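Local coordinates for protein siroheme decarboxylase (Hydrogenobacter thermophilus, PDB 4CH7) that decarboxylates siroheme to 12,18-didecarboxysiroheme, releasing two molecules of carbon dioxide, a step in heme d1 biosynthesis, at residues E112-L116 with E117-R121; S321-F324 with E325-F328. All coordinates share one frame; numbering follows the deposited sequence.

Interaction 1: residues E112-L116 with E117-R121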
ATOM      1  N   GLU A 112      10.905  -6.800  14.606  1.00 67.21           N
ATOM      2  CA  GLU A 112      12.027  -6.669  15.542  1.00 74.73           C
ATOM      3  C   GLU A 112      12.529  -5.240  15.783  1.00 79.18           C
ATOM      4  O   GLU A 112      13.732  -4.980  15.705  1.00 85.33           O
ATOM      5  CB  GLU A 112      13.205  -7.558  15.125  1.00 77.27           C
ATOM      6  CG  GLU A 112      13.122  -8.991  15.628  1.00 79.65           C
ATOM      7  CD  GLU A 112      12.635  -9.956  14.567  1.00 85.06           C
ATOM      8  OE1 GLU A 112      12.961  -9.751  13.378  1.00 87.83           O
ATOM      9  OE2 GLU A 112      11.927 -10.919  14.922  1.00 91.84           O
ATOM     10  N   ILE A 113      11.613  -4.326  16.082  1.00 74.58           N
ATOM     11  CA  ILE A 113      11.977  -2.978  16.501  1.00 76.91           C
ATOM     12  C   ILE A 113      11.041  -2.552  17.620  1.00 80.36           C
ATOM     13  O   ILE A 113      11.476  -2.161  18.707  1.00 72.64           O
ATOM     14  CB  ILE A 113      11.902  -1.966  15.338  1.00 75.18           C
ATOM     15  CG1 ILE A 113      13.105  -2.130  14.408  1.00 77.71           C
ATOM     16  CG2 ILE A 113      11.846  -0.537  15.867  1.00 73.21           C
ATOM     17  CD1 ILE A 113      13.216  -1.060  13.347  1.00 75.01           C
ATOM     18  N   SER A 114       9.748  -2.649  17.337  1.00 67.48           N
ATOM     19  CA  SER A 114       8.700  -2.351  18.297  1.00 63.55           C
ATOM     20  C   SER A 114       7.394  -2.870  17.733  1.00 60.94           C
ATOM     21  O   SER A 114       7.207  -2.898  16.514  1.00 65.24           O
ATOM     22  CB  SER A 114       8.588  -0.846  18.522  1.00 67.68           C
ATOM     23  OG  SER A 114       7.434  -0.527  19.279  1.00 61.39           O
ATOM     24  N   GLU A 115       6.497  -3.302  18.611  1.00 61.34           N
ATOM     25  CA  GLU A 115       5.164  -3.677  18.172  1.00 50.12           C
ATOM     26  C   GLU A 115       4.455  -2.418  17.701  1.00 53.59           C
ATOM     27  O   GLU A 115       4.718  -1.328  18.213  1.00 50.98           O
ATOM     28  CB  GLU A 115       4.386  -4.345  19.303  1.00 58.75           C
ATOM     29  CG  GLU A 115       4.996  -5.654  19.769  1.00 52.20           C
ATOM     30  CD  GLU A 115       4.338  -6.193  21.018  1.00 66.13           C
ATOM     31  OE1 GLU A 115       3.101  -6.082  21.135  1.00 72.34           O
ATOM     32  OE2 GLU A 115       5.062  -6.726  21.883  1.00 57.66           O
ATOM     33  N   LEU A 116       3.572  -2.570  16.719  1.00 45.28           N
ATOM     34  CA  LEU A 116       2.844  -1.445  16.143  1.00 47.99           C
ATOM     35  C   LEU A 116       2.087  -0.657  17.213  1.00 43.94           C
ATOM     36  O   LEU A 116       2.099   0.574  17.211  1.00 47.24           O
ATOM     37  CB  LEU A 116       1.888  -1.943  15.055  1.00 36.27           C
ATOM     38  CG  LEU A 116       1.087  -0.900  14.278  1.00 44.51           C
ATOM     39  CD1 LEU A 116       1.075  -1.228  12.797  1.00 46.96           C
ATOM     40  CD2 LEU A 116      -0.326  -0.829  14.806  1.00 46.95           C
ATOM     41  N   GLU A 117       1.442  -1.380  18.127  1.00 42.33           N
ATOM     42  CA  GLU A 117       0.682  -0.772  19.219  1.00 47.33           C
ATOM     43  C   GLU A 117       1.536   0.104  20.133  1.00 44.89           C
ATOM     44  O   GLU A 117       1.059   1.108  20.666  1.00 45.10           O
ATOM     45  CB  GLU A 117      -0.008  -1.853  20.052  1.00 52.11           C
ATOM     46  CG  GLU A 117      -1.360  -2.298  19.514  1.00 56.27           C
ATOM     47  CD  GLU A 117      -1.259  -3.207  18.302  1.00 48.60           C
ATOM     48  OE1 GLU A 117      -0.133  -3.560  17.899  1.00 49.11           O
ATOM     49  OE2 GLU A 117      -2.317  -3.576  17.757  1.00 54.86           O
ATOM     50  N   ASP A 118       2.793  -0.288  20.325  1.00 47.85           N
ATOM     51  CA  ASP A 118       3.719   0.498  21.132  1.00 51.12           C
ATOM     52  C   ASP A 118       4.102   1.777  20.391  1.00 55.00           C
ATOM     53  O   ASP A 118       4.120   2.863  20.972  1.00 47.23           O
ATOM     54  CB  ASP A 118       4.974  -0.313  21.467  1.00 43.94           C
ATOM     55  CG  ASP A 118       4.696  -1.457  22.423  1.00 53.81           C
ATOM     56  OD1 ASP A 118       3.978  -1.242  23.422  1.00 54.39           O
ATOM     57  OD2 ASP A 118       5.196  -2.575  22.174  1.00 55.17           O
ATOM     58  N   VAL A 119       4.408   1.630  19.104  1.00 48.49           N
ATOM     59  CA  VAL A 119       4.760   2.756  18.242  1.00 49.52           C
ATOM     60  C   VAL A 119       3.705   3.862  18.276  1.00 52.78           C
ATOM     61  O   VAL A 119       4.037   5.032  18.451  1.00 58.57           O
ATOM     62  CB  VAL A 119       4.985   2.295  16.785  1.00 55.36           C
ATOM     63  CG1 VAL A 119       5.219   3.480  15.871  1.00 50.95           C
ATOM     64  CG2 VAL A 119       6.154   1.330  16.707  1.00 54.81           C
ATOM     65  N   VAL A 120       2.438   3.486  18.122  0.55 47.29           N
ATOM     66  CA  VAL A 120       1.352   4.462  18.107  0.55 48.26           C
ATOM     67  C   VAL A 120       1.102   5.071  19.488  0.55 50.36           C
ATOM     68  O   VAL A 120       0.720   6.236  19.595  0.55 48.90           O
ATOM     69  CB  VAL A 120       0.039   3.867  17.536  0.55 49.71           C
ATOM     70  CG1 VAL A 120       0.288   3.234  16.183  0.55 42.00           C
ATOM     71  CG2 VAL A 120      -0.561   2.842  18.484  0.55 49.36           C
ATOM     72  N   ARG A 121       1.321   4.281  20.538  1.00 48.16           N
ATOM     73  CA  ARG A 121       1.167   4.763  21.912  1.00 45.00           C
ATOM     74  C   ARG A 121       2.154   5.892  22.178  1.00 42.70           C
ATOM     75  O   ARG A 121       1.794   6.945  22.709  1.00 50.48           O
ATOM     76  CB  ARG A 121       1.387   3.626  22.919  1.00 48.57           C
ATOM     77  CG  ARG A 121       1.522   4.094  24.365  1.00 49.61           C
ATOM     78  CD  ARG A 121       1.696   2.926  25.330  1.00 43.25           C
ATOM     79  NE  ARG A 121       2.790   2.038  24.947  1.00 49.88           N
ATOM     80  CZ  ARG A 121       4.064   2.232  25.276  1.00 56.06           C
ATOM     81  NH1 ARG A 121       4.418   3.290  25.991  1.00 58.12           N
ATOM     82  NH2 ARG A 121       4.992   1.370  24.889  1.00 58.52           N
TER

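Interaction 2: residues S321-F324 with E325-F328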
ATOM      1  N   SER A 321      14.821  -0.074   5.348  1.00 72.47           N
ATOM      2  CA  SER A 321      15.741   1.051   5.450  1.00 70.56           C
ATOM      3  C   SER A 321      16.014   1.295   6.927  1.00 71.07           C
ATOM      4  O   SER A 321      15.218   0.903   7.780  1.00 67.39           O
ATOM      5  CB  SER A 321      15.158   2.303   4.797  1.00 70.94           C
ATOM      6  OG  SER A 321      13.944   2.683   5.415  1.00 74.29           O
ATOM      7  N   GLU A 322      17.144   1.924   7.233  1.00 73.77           N
ATOM      8  CA  GLU A 322      17.543   2.139   8.618  1.00 81.52           C
ATOM      9  C   GLU A 322      16.846   3.352   9.218  1.00 79.99           C
ATOM     10  O   GLU A 322      16.932   3.597  10.423  1.00 78.11           O
ATOM     11  CB  GLU A 322      19.057   2.324   8.705  1.00 85.70           C
ATOM     12  CG  GLU A 322      19.856   1.149   8.175  1.00 92.68           C
ATOM     13  CD  GLU A 322      21.274   1.534   7.813  1.00106.18           C
ATOM     14  OE1 GLU A 322      21.537   2.743   7.645  1.00109.81           O
ATOM     15  OE2 GLU A 322      22.123   0.626   7.695  1.00106.06           O
ATOM     16  N   GLU A 323      16.150   4.104   8.372  1.00 73.61           N
ATOM     17  CA  GLU A 323      15.592   5.392   8.775  1.00 77.82           C
ATOM     18  C   GLU A 323      14.382   5.322   9.715  1.00 72.13           C
ATOM     19  O   GLU A 323      14.094   6.294  10.411  1.00 68.94           O
ATOM     20  CB  GLU A 323      15.282   6.262   7.549  1.00 70.88           C
ATOM     21  CG  GLU A 323      14.237   5.692   6.610  1.00 76.39           C
ATOM     22  CD  GLU A 323      13.965   6.598   5.424  1.00 86.03           C
ATOM     23  OE1 GLU A 323      14.438   7.756   5.433  1.00 82.12           O
ATOM     24  OE2 GLU A 323      13.280   6.149   4.481  1.00 87.76           O
ATOM     25  N   PHE A 324      13.675   4.194   9.750  1.00 67.32           N
ATOM     26  CA  PHE A 324      12.569   4.054  10.698  1.00 67.11           C
ATOM     27  C   PHE A 324      13.100   3.928  12.116  1.00 63.76           C
ATOM     28  O   PHE A 324      12.670   4.647  13.017  1.00 63.26           O
ATOM     29  CB  PHE A 324      11.683   2.845  10.385  1.00 65.16           C
ATOM     30  CG  PHE A 324      10.546   2.669  11.362  1.00 65.91           C
ATOM     31  CD1 PHE A 324       9.333   3.314  11.155  1.00 59.49           C
ATOM     32  CD2 PHE A 324      10.693   1.878  12.499  1.00 63.85           C
ATOM     33  CE1 PHE A 324       8.286   3.170  12.054  1.00 63.87           C
ATOM     34  CE2 PHE A 324       9.652   1.731  13.405  1.00 55.89           C
ATOM     35  CZ  PHE A 324       8.446   2.377  13.180  1.00 60.03           C
ATOM     36  N   GLU A 325      14.015   2.983  12.306  1.00 70.72           N
ATOM     37  CA  GLU A 325      14.616   2.731  13.608  1.00 62.65           C
ATOM     38  C   GLU A 325      15.237   4.006  14.163  1.00 69.63           C
ATOM     39  O   GLU A 325      15.004   4.368  15.316  1.00 65.58           O
ATOM     40  CB  GLU A 325      15.671   1.628  13.496  1.00 72.19           C
ATOM     41  CG  GLU A 325      16.418   1.336  14.790  1.00 76.03           C
ATOM     42  CD  GLU A 325      17.477   0.265  14.623  1.00 85.27           C
ATOM     43  OE1 GLU A 325      17.158  -0.812  14.077  1.00 81.49           O
ATOM     44  OE2 GLU A 325      18.632   0.502  15.033  1.00 90.61           O
ATOM     45  N   ARG A 326      16.011   4.691  13.326  1.00 69.10           N
ATOM     46  CA  ARG A 326      16.629   5.956  13.703  1.00 69.04           C
ATOM     47  C   ARG A 326      15.572   6.995  14.068  1.00 70.82           C
ATOM     48  O   ARG A 326      15.733   7.741  15.035  1.00 59.50           O
ATOM     49  CB  ARG A 326      17.522   6.469  12.571  1.00 70.39           C
ATOM     50  CG  ARG A 326      18.120   7.839  12.826  1.00 73.15           C
ATOM     51  CD  ARG A 326      19.164   8.198  11.780  1.00 77.73           C
ATOM     52  NE  ARG A 326      18.711   7.913  10.422  1.00 82.71           N
ATOM     53  CZ  ARG A 326      17.861   8.673   9.738  1.00 87.01           C
ATOM     54  NH1 ARG A 326      17.355   9.768  10.286  1.00 82.92           N
ATOM     55  NH2 ARG A 326      17.511   8.337   8.506  1.00 76.02           N
ATOM     56  N   TRP A 327      14.489   7.032  13.298  1.00 62.67           N
ATOM     57  CA  TRP A 327      13.356   7.884  13.629  1.00 55.56           C
ATOM     58  C   TRP A 327      12.737   7.453  14.951  1.00 61.04           C
ATOM     59  O   TRP A 327      12.310   8.289  15.748  1.00 65.06           O
ATOM     60  CB  TRP A 327      12.291   7.834  12.531  1.00 61.77           C
ATOM     61  CG  TRP A 327      11.028   8.544  12.921  1.00 59.47           C
ATOM     62  CD1 TRP A 327      10.750   9.871  12.759  1.00 62.77           C
ATOM     63  CD2 TRP A 327       9.877   7.967  13.551  1.00 53.90           C
ATOM     64  NE1 TRP A 327       9.494  10.153  13.247  1.00 57.77           N
ATOM     65  CE2 TRP A 327       8.938   9.001  13.738  1.00 64.97           C
ATOM     66  CE3 TRP A 327       9.547   6.677  13.972  1.00 62.21           C
ATOM     67  CZ2 TRP A 327       7.694   8.781  14.330  1.00 59.20           C
ATOM     68  CZ3 TRP A 327       8.312   6.462  14.558  1.00 61.03           C
ATOM     69  CH2 TRP A 327       7.404   7.508  14.733  1.00 61.86           C
ATOM     70  N   PHE A 328      12.686   6.143  15.172  1.00 57.60           N
ATOM     71  CA  PHE A 328      12.059   5.590  16.366  1.00 65.08           C
ATOM     72  C   PHE A 328      12.827   5.929  17.643  1.00 64.63           C
ATOM     73  O   PHE A 328      12.223   6.313  18.646  1.00 62.56           O
ATOM     74  CB  PHE A 328      11.886   4.076  16.234  1.00 58.94           C
ATOM     75  CG  PHE A 328      11.056   3.467  17.326  1.00 68.64           C
ATOM     76  CD1 PHE A 328       9.773   3.939  17.581  1.00 65.30           C
ATOM     77  CD2 PHE A 328      11.548   2.422  18.092  1.00 70.76           C
ATOM     78  CE1 PHE A 328       9.001   3.385  18.586  1.00 64.23           C
ATOM     79  CE2 PHE A 328      10.781   1.862  19.099  1.00 73.72           C
ATOM     80  CZ  PHE A 328       9.505   2.346  19.346  1.00 71.68           C
TER

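Interaction 1: residues E112-L116 with E117-R121
The N-terminal turn of helix 116-126, in the AsnC-like ligand-binding domain, begins with Glu115 at the N-cap, whose carbonyl reaches forward to Val119 and Asp118. Val119 N donates to Glu115 O over 3.1 Å in a nearly straight bond (167°), while Asp118 N gives the same oxygen a weak, bent one. A third donor is the hydroxyl of Ser114: OG lies 3.0 Å from Glu115 O, tilted somewhat from the carbonyl plane. With OG anti to the backbone N (chi1 170°), the Ser114 side chain also lies against the helix, OG 3.3 Å from Asp118 CB and 3.4 Å from Val119 CG2. One residue on, Val120 N donates to Leu116 O. The carboxylates of Glu115 and Asp118 approach with their planes 56° apart, Glu115 OE2 4.2 Å from Asp118 OD2. Asp118 OD1 is engaged by Arg121, whose NH2 makes a salt bridge of 3.2 Å to it, arriving from above the carboxylate plane. Glu117 pairs with Arg136 on strand 132-139, and Leu116 packs on strands 65-71 and 132-139. Two donors, Ser114 OG and Val119 N, with a weak third from Asp118 N, thus converge on Glu115 O at the start of the helix, while the acids Glu115, Glu117 and Asp118 would interact favourably with the helix dipole; Arg121 probably eases the mutual repulsion of Glu115 and Asp118.

Interaction 2: residues S321-F324 with E325-F328
Phe324 and Trp327 both carry CG anti to the backbone N (chi1 179° and 172°), which swings their rings to the same flank of helix 323-335, where they meet obliquely. The ring of Phe324 and the six-membered ring of Trp327 have centroids 5.6 Å apart and planes inclined at 42°. Trp327 CE3 lies over one face of the Phe324 ring, displaced toward its rim, and Phe324 CE1 comes within 4.1 Å of Trp327 CZ3. At the indole edge, near the ring plane, sits the carbonyl oxygen of Phe324, 3.8 Å from Trp327 CE3. Phe328 adds its CB, 4.3 Å from Phe324 CE2. Beneath the side chains run successive i to i+4 backbone bonds: Arg326 N to Glu322 O (3.2 Å), Trp327 N to Glu323 O and Phe328 N to Phe324 O. On a more polar flank, the bend of Arg326 at chi3 folds its guanidinium back over Glu323, whose backbone oxygen lies over one guanidinium face. Arg326 NH2 comes to 3.2 Å from Glu323 CB but stays 4.4 Å from Glu323 OE1, beyond a salt bridge. The aromatic flank faces the protein: Phe324 packs on Cys88 and Pro110, Trp327 on Met123, and Phe328 on Val119 and Leu122. The helix is therefore amphipathic here, with dispersion contacts between its rings and apolar side chains of the protein, such as Pro110, Met123, Val119 and Leu122, holding it there, while the attraction between Glu323 and Arg326 is probably modest.

Interaction 1 comes first along the chain, in the loop after strand 103-109 and the start of helix 116-126; interaction 2 follows some 200 residues later, at the start of the C-terminal helix 323-335. Their centres are nevertheless only about 13 Å apart, and they touch directly. Ser114 CB packs 3.4 Å from Phe328 CZ, while Ile113 CD1 sits 3.6 Å from Glu325 CB and also reaches the Phe324 ring. The C-terminal helix thus packs back onto the first AsnC-like domain, whose helix 116-126 lies on the closed eight-stranded barrel built from both halves of the chain. Both contacts lie away from His93, the probable active-site residue.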